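Local coordinates for protein TRAP dicarboxylate transporter, DctP subunit (Anaerococcus prevoti, PDB 4N91) that binds D-glucuronate, in both its alpha and beta anomers, and probably delivers it as the solute receptor of a TRAP-type transporter, at residues D62-Q67 with G253-D258; L114-E119 with K330-Y335; T147-G152 with E271-E276; M218-N223 with E286-M291. One frame throughout, in Å; residues are numbered along the deposited sequence. Where two conformers were deposited one is given.

Interaction 1: D62-Q67 with G253-D258; sequences DKYDIQ and GLPEED
Lys63 and Asp258 mark the nearest approach of the two backbones, yet their CA atoms are still 9.7 Å apart, so side chains alone bridge the gap between the start of strand 64-69 and the first turn of helix 256-290. One oxygen does most of the work. Asp258 OD2 accepts a very short hydrogen bond from Tyr64 OH, 2.5 Å, and a salt-bridging one from Lys63 NZ at 2.8 Å. In Lys63, CG is anti to the backbone N (chi1 -169°) and the chain runs extended beyond it; it crosses Asp258 at about a right angle, and NZ meets OD2 on the syn side, close to the carboxylate plane. Tyr64 comes in differently: Asp258 CG lies in the plane of the phenol ring at its edge, while the carboxylate itself is turned 82° from that ring. On one face of the ring, Lys63 CG sits 3.8 Å above the plane of Tyr64, offset toward the rim.

The strand is an outermost one in the five-stranded mixed sheet of this type II periplasmic-binding-protein fold, away from the sugar pocket, and Pro255 takes the N-cap position of the long helix that starts beside it. Tyr64 packs its ring edge-to-face with Phe262, one turn on from Asp258. Apolar cover of the hydroxyl comes from Leu254, whose CD2 lies 3.6 Å from Tyr64 OH, and more loosely from Pro255 CD. With two donors on one oxygen and a helix start nearby, Asp258 is probably kept ionised; Lys63 itself is exposed.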
loop_
_atom_site.group_PDB
_atom_site.type_symbol
_atom_site.label_atom_id
_atom_site.label_comp_id
_atom_site.label_asym_id
_atom_site.label_seq_id
_atom_site.Cartn_x
_atom_site.Cartn_y
_atom_site.Cartn_z
ATOM N N ASP A 62 6.854 -9.666 29.766
ATOM C CA ASP A 62 6.933 -9.026 31.074
ATOM C C ASP A 62 7.227 -7.531 30.925
ATOM O O ASP A 62 6.981 -6.754 31.846
ATOM C CB ASP A 62 8.024 -9.672 31.937
ATOM C CG ASP A 62 7.646 -11.060 32.424
ATOM O OD1 ASP A 62 6.439 -11.385 32.435
ATOM O OD2 ASP A 62 8.559 -11.825 32.808
ATOM N N LYS A 63 7.755 -7.135 29.766
ATOM C CA LYS A 63 8.305 -5.794 29.588
ATOM C C LYS A 63 7.503 -4.909 28.641
ATOM O O LYS A 63 7.436 -3.694 28.825
ATOM C CB LYS A 63 9.729 -5.901 29.055
ATOM C CG LYS A 63 10.492 -4.599 29.069
ATOM C CD LYS A 63 11.965 -4.833 28.756
ATOM C CE LYS A 63 12.757 -3.535 28.764
ATOM N NZ LYS A 63 14.192 -3.778 28.434
ATOM N N TYR A 64 6.927 -5.507 27.606
ATOM C CA TYR A 64 6.191 -4.734 26.623
ATOM C C TYR A 64 4.773 -5.250 26.465
ATOM O O TYR A 64 4.535 -6.456 26.421
ATOM C CB TYR A 64 6.892 -4.766 25.261
ATOM C CG TYR A 64 8.290 -4.186 25.244
ATOM C CD1 TYR A 64 8.500 -2.817 25.151
ATOM C CD2 TYR A 64 9.402 -5.010 25.314
ATOM C CE1 TYR A 64 9.783 -2.286 25.131
ATOM C CE2 TYR A 64 10.680 -4.492 25.297
ATOM C CZ TYR A 64 10.867 -3.130 25.209
ATOM O OH TYR A 64 12.146 -2.620 25.190
ATOM N N ASP A 65 3.834 -4.318 26.384
ATOM C CA ASP A 65 2.474 -4.636 26.005
ATOM C C ASP A 65 2.247 -4.021 24.631
ATOM O O ASP A 65 2.190 -2.807 24.500
ATOM C CB ASP A 65 1.486 -4.062 27.011
ATOM C CG ASP A 65 0.043 -4.278 26.599
ATOM O OD1 ASP A 65 -0.214 -5.096 25.691
ATOM O OD2 ASP A 65 -0.843 -3.635 27.191
ATOM N N ILE A 66 2.167 -4.859 23.605
ATOM C CA ILE A 66 1.914 -4.358 22.250
ATOM C C ILE A 66 0.411 -4.243 22.024
ATOM O O ILE A 66 -0.324 -5.212 22.197
ATOM C CB ILE A 66 2.590 -5.267 21.203
ATOM C CG1 ILE A 66 4.108 -5.054 21.260
ATOM C CG2 ILE A 66 2.063 -4.990 19.815
ATOM C CD1 ILE A 66 4.906 -6.046 20.471
ATOM N N GLN A 67 -0.056 -3.043 21.673
ATOM C CA GLN A 67 -1.475 -2.827 21.433
ATOM C C GLN A 67 -1.740 -2.454 19.984
ATOM O O GLN A 67 -1.179 -1.489 19.487
ATOM C CB GLN A 67 -1.986 -1.736 22.359
ATOM C CG GLN A 67 -1.873 -2.127 23.811
ATOM C CD GLN A 67 -2.297 -1.024 24.753
ATOM O OE1 GLN A 67 -2.622 0.089 24.328
ATOM N NE2 GLN A 67 -2.275 -1.322 26.053
ATOM N N GLY A 253 16.293 3.615 20.268
ATOM C CA GLY A 253 16.396 3.641 21.714
ATOM C C GLY A 253 16.296 2.279 22.371
ATOM O O GLY A 253 16.666 2.119 23.532
ATOM N N LEU A 254 15.792 1.281 21.652
ATOM C CA LEU A 254 15.675 -0.051 22.230
ATOM C C LEU A 254 17.039 -0.639 22.601
ATOM O O LEU A 254 18.006 -0.530 21.838
ATOM C CB LEU A 254 14.982 -1.011 21.270
ATOM C CG LEU A 254 13.537 -0.666 20.924
ATOM C CD1 LEU A 254 13.045 -1.641 19.887
ATOM C CD2 LEU A 254 12.654 -0.726 22.152
ATOM N N PRO A 255 17.116 -1.284 23.763
ATOM C CA PRO A 255 18.322 -2.058 24.081
ATOM C C PRO A 255 18.586 -3.114 23.014
ATOM O O PRO A 255 17.629 -3.576 22.375
ATOM C CB PRO A 255 17.957 -2.742 25.398
ATOM C CG PRO A 255 16.923 -1.900 25.996
ATOM C CD PRO A 255 16.118 -1.358 24.841
ATOM N N GLU A 256 19.845 -3.517 22.855
ATOM C CA GLU A 256 20.255 -4.419 21.783
ATOM C C GLU A 256 19.376 -5.653 21.691
ATOM O O GLU A 256 18.944 -6.036 20.604
ATOM C CB GLU A 256 21.709 -4.885 21.990
ATOM C CG GLU A 256 22.165 -5.921 20.948
ATOM C CD GLU A 256 23.482 -6.609 21.305
ATOM O OE1 GLU A 256 23.989 -6.414 22.432
ATOM O OE2 GLU A 256 24.008 -7.359 20.450
ATOM N N GLU A 257 19.137 -6.287 22.833
ATOM C CA GLU A 257 18.468 -7.574 22.851
ATOM C C GLU A 257 17.003 -7.397 22.521
ATOM O O GLU A 257 16.409 -8.240 21.854
ATOM C CB GLU A 257 18.628 -8.257 24.203
ATOM C CG GLU A 257 19.965 -8.975 24.348
ATOM C CD GLU A 257 20.108 -10.144 23.373
ATOM O OE1 GLU A 257 19.273 -11.077 23.433
ATOM O OE2 GLU A 257 21.045 -10.123 22.541
ATOM N N ASP A 258 16.425 -6.296 22.984
ATOM C CA ASP A 258 15.036 -5.996 22.666
ATOM C C ASP A 258 14.867 -5.701 21.174
ATOM O O ASP A 258 13.908 -6.155 20.544
ATOM C CB ASP A 258 14.545 -4.810 23.480
ATOM C CG ASP A 258 14.496 -5.101 24.957
ATOM O OD1 ASP A 258 15.029 -6.146 25.368
ATOM O OD2 ASP A 258 13.926 -4.285 25.707
#

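Interaction 2: L114-E119 with K330-Y335; sequences LFASSE and KYNEEY
Asn332 reads the backbone of Leu114 and Ala116 with both ends of its carboxamide. Its ND2 donates to Leu114 O at 2.9 Å, in the carbonyl plane and close to its own amide plane, while Asn332 OD1 accepts from Ala116 N at 2.8 Å, the N-H arriving from well above the plane of the amide (60° out of it). A third hydrogen bond runs from Ser117 OG to Tyr335 O, 2.6 Å. Ser117 holds OG between its backbone N and carbonyl carbon (chi1 69°), where the same oxygen also accepts from Ala120 N and caps helix 118-125.

Van der Waals contacts surround these bonds. The methyl of Ala116 lies beside the amide, its CB 3.7 Å from Asn332 CG, and Glu119 CB meets Tyr335 CB at 4.0 Å. The Tyr335 ring reaches onward to stack on His123.

Because one amide end donates and the other accepts, the flip of Asn332 is settled, the more so as ND2 also bonds Gln329 OE1. Polar groups of a non-helical run, of Asn332 in the last turn of helix 322-334 and of Tyr335 just after it thus satisfy each other, joining the end of that helix to the beginning of helix 118-125.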
loop_
_atom_site.group_PDB
_atom_site.type_symbol
_atom_site.label_atom_id
_atom_site.label_comp_id
_atom_site.label_asym_id
_atom_site.label_seq_id
_atom_site.Cartn_x
_atom_site.Cartn_y
_atom_site.Cartn_z
ATOM N N LEU A 114 5.533 -0.667 -13.221
ATOM C CA LEU A 114 6.934 -0.735 -12.866
ATOM C C LEU A 114 7.390 -2.176 -12.832
ATOM O O LEU A 114 8.462 -2.505 -13.348
ATOM C CB LEU A 114 7.160 -0.075 -11.505
ATOM C CG LEU A 114 8.555 -0.226 -10.925
ATOM C CD1 LEU A 114 9.559 0.486 -11.826
ATOM C CD2 LEU A 114 8.573 0.326 -9.508
ATOM N N PHE A 115 6.579 -3.054 -12.248
ATOM C CA PHE A 115 6.999 -4.447 -12.095
ATOM C C PHE A 115 6.411 -5.375 -13.149
ATOM O O PHE A 115 5.224 -5.292 -13.488
ATOM C CB PHE A 115 6.606 -4.953 -10.715
ATOM C CG PHE A 115 7.177 -4.135 -9.594
ATOM C CD1 PHE A 115 8.542 -4.169 -9.334
ATOM C CD2 PHE A 115 6.363 -3.363 -8.805
ATOM C CE1 PHE A 115 9.074 -3.419 -8.300
ATOM C CE2 PHE A 115 6.881 -2.617 -7.767
ATOM C CZ PHE A 115 8.252 -2.647 -7.519
ATOM N N ALA A 116 7.238 -6.272 -13.665
ATOM C CA ALA A 116 6.786 -7.143 -14.747
ATOM C C ALA A 116 5.840 -8.217 -14.233
ATOM O O ALA A 116 4.997 -8.715 -14.985
ATOM C CB ALA A 116 7.980 -7.780 -15.440
ATOM N N SER A 117 5.989 -8.585 -12.965
ATOM C CA SER A 117 5.270 -9.735 -12.402
ATOM C C SER A 117 5.234 -9.582 -10.902
ATOM O O SER A 117 6.030 -8.823 -10.339
ATOM C CB SER A 117 5.986 -11.046 -12.749
ATOM O OG SER A 117 7.226 -11.166 -12.061
ATOM N N SER A 118 4.342 -10.320 -10.244
ATOM C CA SER A 118 4.287 -10.267 -8.789
ATOM C C SER A 118 5.569 -10.861 -8.221
ATOM O O SER A 118 6.067 -10.412 -7.184
ATOM C CB SER A 118 3.017 -10.951 -8.234
ATOM O OG SER A 118 3.051 -12.351 -8.413
ATOM N N GLU A 119 6.156 -11.832 -8.922
ATOM C CA GLU A 119 7.411 -12.401 -8.442
ATOM C C GLU A 119 8.531 -11.358 -8.491
ATOM O O GLU A 119 9.344 -11.271 -7.567
ATOM C CB GLU A 119 7.826 -13.643 -9.252
ATOM C CG GLU A 119 6.717 -14.646 -9.466
ATOM C CD GLU A 119 5.904 -14.331 -10.720
ATOM O OE1 GLU A 119 6.479 -14.418 -11.836
ATOM O OE2 GLU A 119 4.716 -13.982 -10.599
ATOM N N LYS A 330 16.481 -5.403 -13.490
ATOM C CA LYS A 330 17.154 -6.690 -13.500
ATOM C C LYS A 330 16.207 -7.760 -12.967
ATOM O O LYS A 330 16.146 -8.874 -13.487
ATOM C CB LYS A 330 18.456 -6.643 -12.696
ATOM C CG LYS A 330 19.575 -5.892 -13.409
ATOM C CD LYS A 330 20.836 -5.795 -12.562
ATOM C CE LYS A 330 21.432 -7.165 -12.270
ATOM N NZ LYS A 330 22.771 -7.059 -11.615
ATOM N N TYR A 331 15.455 -7.423 -11.931
ATOM C CA TYR A 331 14.490 -8.365 -11.403
ATOM C C TYR A 331 13.367 -8.605 -12.403
ATOM O O TYR A 331 12.847 -9.718 -12.495
ATOM C CB TYR A 331 13.930 -7.902 -10.071
ATOM C CG TYR A 331 14.837 -8.221 -8.918
ATOM C CD1 TYR A 331 14.998 -9.533 -8.487
ATOM C CD2 TYR A 331 15.526 -7.217 -8.253
ATOM C CE1 TYR A 331 15.811 -9.831 -7.427
ATOM C CE2 TYR A 331 16.337 -7.506 -7.194
ATOM C CZ TYR A 331 16.476 -8.819 -6.785
ATOM O OH TYR A 331 17.298 -9.110 -5.727
ATOM N N ASN A 332 12.984 -7.574 -13.153
ATOM C CA ASN A 332 11.941 -7.752 -14.168
ATOM C C ASN A 332 12.408 -8.754 -15.215
ATOM O O ASN A 332 11.625 -9.558 -15.717
ATOM C CB ASN A 332 11.569 -6.425 -14.835
ATOM C CG ASN A 332 10.638 -5.579 -13.982
ATOM O OD1 ASN A 332 9.947 -6.085 -13.096
ATOM N ND2 ASN A 332 10.623 -4.271 -14.242
ATOM N N GLU A 333 13.694 -8.698 -15.535
ATOM C CA GLU A 333 14.276 -9.616 -16.522
ATOM C C GLU A 333 14.360 -11.054 -16.009
ATOM O O GLU A 333 14.131 -12.009 -16.753
ATOM C CB GLU A 333 15.672 -9.128 -16.916
ATOM C CG GLU A 333 15.652 -7.852 -17.734
ATOM C CD GLU A 333 16.969 -7.092 -17.672
ATOM O OE1 GLU A 333 18.029 -7.743 -17.527
ATOM O OE2 GLU A 333 16.940 -5.843 -17.764
ATOM N N GLU A 334 14.701 -11.196 -14.737
ATOM C CA GLU A 334 14.817 -12.500 -14.095
ATOM C C GLU A 334 13.444 -13.137 -13.851
ATOM O O GLU A 334 13.302 -14.360 -13.903
ATOM C CB GLU A 334 15.578 -12.346 -12.777
ATOM C CG GLU A 334 15.816 -13.645 -12.021
ATOM C CD GLU A 334 16.744 -13.470 -10.823
ATOM O OE1 GLU A 334 17.197 -12.325 -10.574
ATOM O OE2 GLU A 334 17.017 -14.484 -10.137
ATOM N N TYR A 335 12.431 -12.316 -13.587
ATOM C CA TYR A 335 11.082 -12.826 -13.314
ATOM C C TYR A 335 10.051 -12.130 -14.186
ATOM O O TYR A 335 9.262 -11.314 -13.707
ATOM C CB TYR A 335 10.729 -12.627 -11.843
ATOM C CG TYR A 335 11.703 -13.282 -10.901
ATOM C CD1 TYR A 335 11.620 -14.640 -10.617
ATOM C CD2 TYR A 335 12.725 -12.553 -10.313
ATOM C CE1 TYR A 335 12.520 -15.244 -9.761
ATOM C CE2 TYR A 335 13.622 -13.145 -9.456
ATOM C CZ TYR A 335 13.515 -14.496 -9.183
ATOM O OH TYR A 335 14.412 -15.078 -8.318
#

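Interaction 3: T147-G152 with E271-E276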
loop_
_atom_site.group_PDB
_atom_site.type_symbol
_atom_site.label_atom_id
_atom_site.label_comp_id
_atom_site.label_asym_id
_atom_site.label_seq_id
_atom_site.Cartn_x
_atom_site.Cartn_y
_atom_site.Cartn_z
ATOM N N THR A 147 9.640 -3.020 7.411
ATOM C CA THR A 147 9.281 -4.102 6.500
ATOM C C THR A 147 8.161 -3.620 5.587
ATOM O O THR A 147 7.720 -2.474 5.702
ATOM C CB THR A 147 8.904 -5.422 7.244
ATOM O OG1 THR A 147 8.842 -6.506 6.304
ATOM C CG2 THR A 147 7.603 -5.301 7.961
ATOM N N TRP A 148 7.750 -4.490 4.674
ATOM C CA TRP A 148 6.649 -4.215 3.764
ATOM C C TRP A 148 5.571 -5.290 3.921
ATOM O O TRP A 148 5.790 -6.359 4.505
ATOM C CB TRP A 148 7.157 -4.168 2.326
ATOM C CG TRP A 148 7.611 -5.525 1.803
ATOM C CD1 TRP A 148 8.800 -6.172 2.073
ATOM C CD2 TRP A 148 6.891 -6.384 0.913
ATOM N NE1 TRP A 148 8.844 -7.382 1.410
ATOM C CE2 TRP A 148 7.692 -7.527 0.683
ATOM C CE3 TRP A 148 5.652 -6.286 0.273
ATOM C CZ2 TRP A 148 7.280 -8.570 -0.134
ATOM C CZ3 TRP A 148 5.251 -7.322 -0.547
ATOM C CH2 TRP A 148 6.066 -8.453 -0.742
ATOM N N LEU A 149 4.392 -4.981 3.403
ATOM C CA LEU A 149 3.273 -5.899 3.411
ATOM C C LEU A 149 2.673 -5.896 2.023
ATOM O O LEU A 149 2.673 -4.858 1.354
ATOM C CB LEU A 149 2.215 -5.474 4.437
ATOM C CG LEU A 149 2.740 -5.231 5.871
ATOM C CD1 LEU A 149 1.681 -4.571 6.685
ATOM C CD2 LEU A 149 3.247 -6.486 6.545
ATOM N N ASP A 150 2.133 -7.034 1.605
ATOM C CA ASP A 150 1.577 -7.195 0.270
ATOM C C ASP A 150 0.176 -6.569 0.214
ATOM O O ASP A 150 -0.666 -6.812 1.085
ATOM C CB ASP A 150 1.461 -8.689 -0.030
ATOM C CG ASP A 150 1.374 -9.011 -1.511
ATOM O OD1 ASP A 150 1.111 -8.125 -2.348
ATOM O OD2 ASP A 150 1.586 -10.211 -1.843
ATOM N N ALA A 151 -0.052 -5.749 -0.802
ATOM C CA ALA A 151 -1.376 -5.195 -1.087
ATOM C C ALA A 151 -1.764 -5.478 -2.543
ATOM O O ALA A 151 -2.575 -4.764 -3.134
ATOM C CB ALA A 151 -1.407 -3.713 -0.789
ATOM N N GLY A 152 -1.206 -6.536 -3.132
ATOM C CA GLY A 152 -1.602 -6.930 -4.478
ATOM C C GLY A 152 -1.369 -5.847 -5.507
ATOM O O GLY A 152 -0.432 -5.067 -5.382
ATOM N N GLU A 271 6.013 -12.188 6.973
ATOM C CA GLU A 271 5.718 -13.553 6.536
ATOM C C GLU A 271 4.257 -13.941 6.715
ATOM O O GLU A 271 3.648 -14.510 5.807
ATOM C CB GLU A 271 6.607 -14.537 7.284
ATOM C CG GLU A 271 8.084 -14.385 6.885
ATOM C CD GLU A 271 9.033 -15.004 7.862
ATOM O OE1 GLU A 271 8.621 -15.312 8.998
ATOM O OE2 GLU A 271 10.214 -15.230 7.486
ATOM N N VAL A 272 3.691 -13.616 7.867
ATOM C CA VAL A 272 2.313 -13.998 8.163
ATOM C C VAL A 272 1.347 -13.187 7.328
ATOM O O VAL A 272 0.427 -13.742 6.736
ATOM C CB VAL A 272 1.994 -13.845 9.663
ATOM C CG1 VAL A 272 0.521 -14.038 9.920
ATOM C CG2 VAL A 272 2.817 -14.851 10.470
ATOM N N GLN A 273 1.585 -11.884 7.207
ATOM C CA GLN A 273 0.750 -11.056 6.340
ATOM C C GLN A 273 0.741 -11.530 4.894
ATOM O O GLN A 273 -0.315 -11.602 4.271
ATOM C CB GLN A 273 1.194 -9.602 6.400
ATOM C CG GLN A 273 0.180 -8.658 5.813
ATOM C CD GLN A 273 0.288 -8.456 4.329
ATOM O OE1 GLN A 273 1.249 -8.891 3.681
ATOM N NE2 GLN A 273 -0.704 -7.746 3.769
ATOM N N ARG A 274 1.908 -11.884 4.369
ATOM C CA ARG A 274 1.984 -12.330 2.984
ATOM C C ARG A 274 1.269 -13.668 2.767
ATOM O O ARG A 274 0.579 -13.852 1.755
ATOM C CB ARG A 274 3.441 -12.390 2.531
ATOM C CG ARG A 274 4.021 -11.038 2.307
ATOM C CD ARG A 274 5.529 -11.057 2.287
ATOM N NE ARG A 274 6.043 -11.771 1.121
ATOM C CZ ARG A 274 7.339 -11.884 0.845
ATOM N NH1 ARG A 274 8.256 -11.378 1.661
ATOM N NH2 ARG A 274 7.712 -12.500 -0.253
ATOM N N LYS A 275 1.395 -14.589 3.716
ATOM C CA LYS A 275 0.685 -15.869 3.617
ATOM C C LYS A 275 -0.814 -15.644 3.666
ATOM O O LYS A 275 -1.599 -16.231 2.893
ATOM C CB LYS A 275 1.110 -16.781 4.755
ATOM C CG LYS A 275 0.398 -18.136 4.851
ATOM C CD LYS A 275 -0.854 -18.055 5.725
ATOM C CE LYS A 275 -1.334 -19.412 6.192
ATOM N NZ LYS A 275 -2.593 -19.304 6.973
ATOM N N GLU A 276 -1.232 -14.771 4.572
ATOM C CA GLU A 276 -2.668 -14.518 4.732
ATOM C C GLU A 276 -3.219 -13.745 3.553
ATOM O O GLU A 276 -4.388 -13.908 3.193
ATOM C CB GLU A 276 -2.935 -13.786 6.053
ATOM C CG GLU A 276 -2.607 -14.609 7.279
ATOM C CD GLU A 276 -3.506 -15.817 7.489
ATOM O OE1 GLU A 276 -4.518 -15.996 6.771
ATOM O OE2 GLU A 276 -3.207 -16.601 8.404
HETATM O O HOH W 1 1.875 -12.574 -0.562
#
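Gln273 and Asp150 form the heart of the tight part of this buried contact. Bent at chi2 (-86°), Gln273 turns its carboxamide to the backbone at the end of strand 143-149: NE2 donates to Asp150 O at 2.8 Å, nearly straight and on a lone pair of the carbonyl, and Gln273 OE1 takes Asp150 N at 2.9 Å, from above the amide plane. Both polar ends of the buried glutamine are therefore satisfied by one residue's backbone. Leu149 packs against the carboxamide and CB of Gln273, its CB 3.6 Å from Gln273 CD and its CD2 3.7 Å from Gln273 CB. Equally close, Trp148 CZ2 stands 3.4 Å above the centre of the Arg274 guanidinium, though the two flat groups are 40° apart. Their polar ends share a partner elsewhere: Asp126 OD1 takes Trp148 NE1 and forms a salt bridge with Arg274 NH1, which also bonds Asn270 OD1.

The looser side lies between Asp150 and the helix backbone, where a water donates to Asp150 OD2 and to Arg274 O; Arg274 is partly exposed.

Asp150 OD1 also accepts from Gly152 N, forming an Asx turn as the chain leaves the sheet. Ala151 within that turn lines the glucuronate pocket. Gln273, its side chain about 7 Å from the sugar, is placed as a second-shell residue, consistent with holding the backbone beside Ala151 in the interdomain cleft of a solute-binding protein.

Interaction 4: M218-N223 with E286-M291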
loop_
_atom_site.group_PDB
_atom_site.type_symbol
_atom_site.label_atom_id
_atom_site.label_comp_id
_atom_site.label_asym_id
_atom_site.label_seq_id
_atom_site.Cartn_x
_atom_site.Cartn_y
_atom_site.Cartn_z
HETATM N N MSE A 218 -9.637 -6.674 -2.264
HETATM C CA MSE A 218 -10.094 -6.679 -0.882
HETATM C C MSE A 218 -10.928 -5.442 -0.559
HETATM O O MSE A 218 -11.776 -5.465 0.329
HETATM C CB MSE A 218 -8.908 -6.830 0.074
HETATM C CG MSE A 218 -8.450 -8.252 0.253
HETATM SE SE MSE A 218 -9.703 -9.115 1.409
HETATM C CE MSE A 218 -9.015 -8.840 3.208
ATOM N N SER A 219 -10.709 -4.358 -1.292
ATOM C CA SER A 219 -11.529 -3.161 -1.132
ATOM C C SER A 219 -12.981 -3.452 -1.429
ATOM O O SER A 219 -13.860 -2.817 -0.858
ATOM C CB SER A 219 -11.073 -2.039 -2.078
ATOM O OG SER A 219 -9.901 -1.403 -1.570
ATOM N N LEU A 220 -13.240 -4.342 -2.380
ATOM C CA LEU A 220 -14.601 -4.603 -2.808
ATOM C C LEU A 220 -15.410 -5.276 -1.708
ATOM O O LEU A 220 -16.600 -5.052 -1.584
ATOM C CB LEU A 220 -14.619 -5.535 -4.020
ATOM C CG LEU A 220 -13.954 -5.009 -5.291
ATOM C CD1 LEU A 220 -13.858 -6.095 -6.349
ATOM C CD2 LEU A 220 -14.740 -3.815 -5.813
ATOM N N THR A 221 -14.737 -6.128 -0.942
ATOM C CA THR A 221 -15.423 -7.045 -0.032
ATOM C C THR A 221 -15.226 -6.583 1.404
ATOM O O THR A 221 -16.195 -6.215 2.073
ATOM C CB THR A 221 -14.950 -8.497 -0.263
ATOM O OG1 THR A 221 -13.513 -8.558 -0.149
ATOM C CG2 THR A 221 -15.381 -8.989 -1.640
ATOM N N ASP A 222 -13.973 -6.521 1.848
ATOM C CA ASP A 222 -13.677 -6.160 3.217
ATOM C C ASP A 222 -14.161 -4.745 3.537
ATOM O O ASP A 222 -14.614 -4.456 4.657
ATOM C CB ASP A 222 -12.172 -6.288 3.475
ATOM C CG ASP A 222 -11.867 -6.651 4.907
ATOM O OD1 ASP A 222 -12.608 -7.489 5.483
ATOM O OD2 ASP A 222 -10.903 -6.096 5.458
ATOM N N ASN A 223 -14.077 -3.845 2.550
ATOM C CA ASN A 223 -14.456 -2.454 2.744
ATOM C C ASN A 223 -15.775 -2.102 2.066
ATOM O O ASN A 223 -16.216 -0.965 2.132
ATOM C CB ASN A 223 -13.341 -1.529 2.277
ATOM C CG ASN A 223 -12.003 -1.942 2.853
ATOM O OD1 ASN A 223 -11.261 -2.714 2.242
ATOM N ND2 ASN A 223 -11.744 -1.529 4.089
ATOM N N GLU A 286 -13.833 -14.395 -4.898
ATOM C CA GLU A 286 -15.023 -15.238 -4.917
ATOM C C GLU A 286 -16.227 -14.498 -4.328
ATOM O O GLU A 286 -17.334 -14.516 -4.892
ATOM C CB GLU A 286 -14.748 -16.540 -4.163
ATOM C CG GLU A 286 -16.006 -17.311 -3.745
ATOM C CD GLU A 286 -16.810 -17.816 -4.927
ATOM O OE1 GLU A 286 -16.273 -17.812 -6.057
ATOM O OE2 GLU A 286 -17.982 -18.218 -4.727
ATOM N N LYS A 287 -16.016 -13.842 -3.196
ATOM C CA LYS A 287 -17.075 -13.104 -2.536
ATOM C C LYS A 287 -17.551 -11.936 -3.422
ATOM O O LYS A 287 -18.752 -11.676 -3.526
ATOM C CB LYS A 287 -16.598 -12.622 -1.168
ATOM C CG LYS A 287 -17.526 -11.642 -0.467
ATOM C CD LYS A 287 -18.687 -12.319 0.246
ATOM C CE LYS A 287 -19.680 -11.281 0.786
ATOM N NZ LYS A 287 -19.001 -10.096 1.405
ATOM N N ALA A 288 -16.615 -11.260 -4.086
ATOM C CA ALA A 288 -16.984 -10.189 -5.026
ATOM C C ALA A 288 -17.883 -10.729 -6.144
ATOM O O ALA A 288 -18.912 -10.137 -6.485
ATOM C CB ALA A 288 -15.740 -9.539 -5.607
ATOM N N SER A 289 -17.514 -11.873 -6.703
ATOM C CA SER A 289 -18.356 -12.497 -7.715
ATOM C C SER A 289 -19.762 -12.741 -7.169
ATOM O O SER A 289 -20.756 -12.439 -7.820
ATOM C CB SER A 289 -17.735 -13.804 -8.184
ATOM O OG SER A 289 -16.593 -13.547 -8.976
ATOM N N GLU A 290 -19.844 -13.253 -5.948
ATOM C CA GLU A 290 -21.126 -13.565 -5.351
ATOM C C GLU A 290 -21.951 -12.306 -5.089
ATOM O O GLU A 290 -23.178 -12.362 -5.126
ATOM C CB GLU A 290 -20.929 -14.347 -4.051
ATOM C CG GLU A 290 -20.314 -15.716 -4.247
ATOM C CD GLU A 290 -20.023 -16.416 -2.924
ATOM O OE1 GLU A 290 -20.033 -15.744 -1.870
ATOM O OE2 GLU A 290 -19.781 -17.635 -2.940
HETATM N N MSE A 291 -21.273 -11.182 -4.853
HETATM C CA MSE A 291 -21.904 -9.885 -4.628
HETATM C C MSE A 291 -22.394 -9.253 -5.938
HETATM O O MSE A 291 -23.043 -8.210 -5.922
HETATM C CB MSE A 291 -20.909 -8.909 -3.991
HETATM C CG MSE A 291 -20.603 -9.144 -2.554
HETATM SE SE MSE A 291 -19.118 -7.951 -2.081
HETATM C CE MSE A 291 -20.015 -6.275 -2.346
#
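Thr221 sets its methyl branch against Lys287 and Ala288, where the two backbones are nearest. Its CB is already within 4.1 Å of Lys287 CG. From there the chain forks: OG1 lies between the backbone N and the carbonyl carbon (chi1 55°), which leaves CG2 beside the backbone N and pointed at the helix. That methyl, the tip of the branch, meets three residues. Thr221 CG2 is 3.6 Å from Lys287 CG, the aliphatic part of a side chain that slides past the threonine in the opposite direction. It lies equally close to the backbone, 3.6 Å from Ala288 N, and a little farther, at 4.0 Å, from Ala288 CB. The selenium of Met291, a selenomethionine in this crystal, is the third neighbour, with Thr221 CG2 3.9 Å from Met291 SE.

Leu220 works next to it. Its CD1 touches Ala288 CB at 4.0 Å, and the methyl CE of Met291, brought round by a bend at chi3 (64°), comes 3.7 Å from Leu220 O. Everything across the contact is van der Waals packing, and Ala288 CB is met by both Leu220 CD1 and Thr221 CG2.

The short, weakly bonded helix 218-221 begins just after Asn215 and Asn216 of the glucuronate pocket. It lies against the last turns of helix 256-290, where Ala284 also touches Thr221. Leu220 packs onward against Tyr157 of strand 154-158, while Ala288 reaches Phe295 of strand 294-296, so the contact sits beside the four-stranded sheet.

Interactions 1, 3 and 4 all draw on helix 256-290, at its start, middle and end; interaction 2 uses other helices and sits about 7 Å, nearest atoms, from interaction 3. Interactions 1 and 3 meet the two outermost strands of the same five-stranded sheet, whereas interaction 4 lies by the four-stranded one. Interaction 3 is the buried contact and the one nearest the sugar; the other three are partly exposed. Chemistry follows place: a carboxylate shared by a lysine and a tyrosine at the start of the helix in 1, amide-to-backbone bonds in 2 and 3, and van der Waals packing in 4, part of it against backbone atoms. Gln273 and Asn332 play like roles, one in the core, one nearer the surface.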